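Side-chain contact in tricorn protease (Thermoplasma acidophilum, PDB 1K32), which degrades peptides as a serine protease of the S41 family, probably acting downstream of the proteasome, with beta propellers thought to gate substrate access: residues A[432-437]-A[538-543]. Residues are numbered along the deposited sequence; the frame is centred on the assembly and turned at random.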
loop_
_atom_site.group_PDB
_atom_site.type_symbol
_atom_site.label_atom_id
_atom_site.label_comp_id
_atom_site.label_asym_id
_atom_site.label_seq_id
_atom_site.Cartn_x
_atom_site.Cartn_y
_atom_site.Cartn_z
ATOM N N SER A 432 -9.632 29.813 -31.743
ATOM C CA SER A 432 -9.078 31.105 -32.168
ATOM C C SER A 432 -10.095 32.198 -32.483
ATOM O O SER A 432 -9.767 33.191 -33.134
ATOM C CB SER A 432 -8.170 30.896 -33.386
ATOM O OG SER A 432 -7.158 29.939 -33.105
ATOM N N ARG A 433 -11.324 32.040 -32.008
ATOM C CA ARG A 433 -12.355 33.030 -32.289
ATOM C C ARG A 433 -12.508 34.189 -31.290
ATOM O O ARG A 433 -12.836 35.310 -31.691
ATOM C CB ARG A 433 -13.703 32.335 -32.465
ATOM C CG ARG A 433 -14.846 33.308 -32.653
ATOM C CD ARG A 433 -16.035 32.657 -33.325
ATOM N NE ARG A 433 -17.168 33.569 -33.363
ATOM C CZ ARG A 433 -18.351 33.270 -33.886
ATOM N NH1 ARG A 433 -19.331 34.165 -33.870
ATOM N NH2 ARG A 433 -18.550 32.077 -34.431
ATOM N N PHE A 434 -12.269 33.928 -30.008
ATOM C CA PHE A 434 -12.423 34.963 -28.995
ATOM C C PHE A 434 -11.152 35.239 -28.194
ATOM O O PHE A 434 -10.299 34.362 -28.004
ATOM C CB PHE A 434 -13.530 34.589 -27.992
ATOM C CG PHE A 434 -14.764 34.019 -28.620
ATOM C CD1 PHE A 434 -14.950 32.645 -28.699
ATOM C CD2 PHE A 434 -15.756 34.854 -29.125
ATOM C CE1 PHE A 434 -16.111 32.113 -29.272
ATOM C CE2 PHE A 434 -16.916 34.327 -29.698
ATOM C CZ PHE A 434 -17.092 32.963 -29.771
ATOM N N ILE A 435 -11.054 36.472 -27.716
ATOM C CA ILE A 435 -9.934 36.895 -26.895
ATOM C C ILE A 435 -10.581 37.548 -25.677
ATOM O O ILE A 435 -11.292 38.546 -25.797
ATOM C CB ILE A 435 -9.029 37.912 -27.648
ATOM C CG1 ILE A 435 -8.527 37.284 -28.959
ATOM C CG2 ILE A 435 -7.848 38.329 -26.769
ATOM C CD1 ILE A 435 -7.661 38.192 -29.817
ATOM N N ALA A 436 -10.373 36.957 -24.508
ATOM C CA ALA A 436 -10.933 37.505 -23.279
ATOM C C ALA A 436 -9.782 38.131 -22.514
ATOM O O ALA A 436 -8.698 37.554 -22.439
ATOM C CB ALA A 436 -11.583 36.399 -22.449
ATOM N N TYR A 437 -10.021 39.303 -21.937
ATOM C CA TYR A 437 -8.976 40.004 -21.207
ATOM C C TYR A 437 -9.510 40.916 -20.105
ATOM O O TYR A 437 -10.626 41.438 -20.201
ATOM C CB TYR A 437 -8.145 40.830 -22.193
ATOM C CG TYR A 437 -8.980 41.762 -23.051
ATOM C CD1 TYR A 437 -9.180 43.093 -22.690
ATOM C CD2 TYR A 437 -9.584 41.303 -24.220
ATOM C CE1 TYR A 437 -9.964 43.951 -23.474
ATOM C CE2 TYR A 437 -10.378 42.152 -25.019
ATOM C CZ TYR A 437 -10.563 43.468 -24.636
ATOM O OH TYR A 437 -11.383 44.285 -25.389
ATOM N N GLY A 538 -28.581 26.217 -29.757
ATOM C CA GLY A 538 -28.352 27.637 -29.615
ATOM C C GLY A 538 -27.037 28.023 -30.261
ATOM O O GLY A 538 -26.103 27.218 -30.327
ATOM N N GLU A 539 -26.974 29.261 -30.742
ATOM C CA GLU A 539 -25.780 29.808 -31.390
ATOM C C GLU A 539 -25.040 30.740 -30.413
ATOM O O GLU A 539 -25.615 31.186 -29.423
ATOM C CB GLU A 539 -26.200 30.602 -32.634
ATOM C CG GLU A 539 -25.069 31.354 -33.319
ATOM C CD GLU A 539 -25.551 32.243 -34.460
ATOM O OE1 GLU A 539 -26.320 33.195 -34.197
ATOM O OE2 GLU A 539 -25.159 31.991 -35.622
ATOM N N TYR A 540 -23.769 31.020 -30.684
ATOM C CA TYR A 540 -23.010 31.936 -29.832
ATOM C C TYR A 540 -23.767 33.259 -29.798
ATOM O O TYR A 540 -24.351 33.674 -30.795
ATOM C CB TYR A 540 -21.626 32.231 -30.413
ATOM C CG TYR A 540 -20.568 31.181 -30.208
ATOM C CD1 TYR A 540 -19.757 30.787 -31.273
ATOM C CD2 TYR A 540 -20.322 30.623 -28.943
ATOM C CE1 TYR A 540 -18.732 29.876 -31.093
ATOM C CE2 TYR A 540 -19.291 29.705 -28.751
ATOM C CZ TYR A 540 -18.500 29.342 -29.833
ATOM O OH TYR A 540 -17.448 28.477 -29.685
ATOM N N ASP A 541 -23.742 33.920 -28.649
ATOM C CA ASP A 541 -24.385 35.218 -28.485
ATOM C C ASP A 541 -23.768 35.820 -27.228
ATOM O O ASP A 541 -24.176 35.491 -26.113
ATOM C CB ASP A 541 -25.892 35.061 -28.305
ATOM C CG ASP A 541 -26.600 36.391 -28.191
ATOM O OD1 ASP A 541 -25.918 37.433 -28.240
ATOM O OD2 ASP A 541 -27.841 36.395 -28.053
ATOM N N LEU A 542 -22.780 36.691 -27.420
ATOM C CA LEU A 542 -22.071 37.310 -26.313
ATOM C C LEU A 542 -22.756 38.523 -25.701
ATOM O O LEU A 542 -22.239 39.114 -24.764
ATOM C CB LEU A 542 -20.651 37.686 -26.742
ATOM C CG LEU A 542 -19.801 36.603 -27.419
ATOM C CD1 LEU A 542 -18.330 36.971 -27.295
ATOM C CD2 LEU A 542 -20.033 35.266 -26.779
ATOM N N ASN A 543 -23.917 38.901 -26.221
ATOM C CA ASN A 543 -24.627 40.039 -25.654
ATOM C C ASN A 543 -25.116 39.701 -24.248
ATOM O O ASN A 543 -25.509 38.557 -23.974
ATOM C CB ASN A 543 -25.805 40.416 -26.540
ATOM C CG ASN A 543 -25.367 40.860 -27.917
ATOM O OD1 ASN A 543 -25.677 40.216 -28.922
ATOM N ND2 ASN A 543 -24.626 41.956 -27.971
#
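Arg433 reaches Tyr540 with the last atoms of a long, straight side chain. CG stands anti to the backbone N (chi1 176°), and the chain runs on extended to NE, carrying the guanidinium out to the tyrosine ring. There NH2 comes to the ring's edge, 3.6 Å from CD1 of Tyr540; that same carbon lies over one face of the guanidinium, toward its rim. With the two planes 74° apart, this is a steep contact and no parallel stack. The charge is answered elsewhere, by salt bridges from NE to Asp458 and from NH2 to Glu460, which probably hold the group in place beside the ring.

Phe434, where the strand begins, illustrates how one ring can serve several neighbours at once. CG of Arg433 sits over the centre of one of its faces, while its outer edge drives into the face of Tyr540 as a T-shaped pair, centroids 4.9 Å apart and planes at 85°. Phe434 CZ lies 3.6 Å above the middle of the tyrosine ring, and CE1 comes 3.7 Å from CZ of Tyr540. The hydroxyl of Tyr540 is hydrogen-bonded to the carbonyl O of Ser483, which anchors the far end of the ring. Farther round the phenylalanine, CD2 and CE2 both meet Leu542 CD1 at 3.8 Å, an oblique approach. Val456 and Phe479 also touch Phe434, helping to bury it.

Leu542 itself lies within an Asx turn, in which Asp541 OD1 accepts from the backbone N of Asn543 at 3.2 Å. The contact joins two consecutive four-stranded antiparallel sheets, the strand 434-441 belonging to one and the loop between strands 512-517 and 550-551 to the next, an apolar and aromatic interface between adjacent blades of a beta propeller.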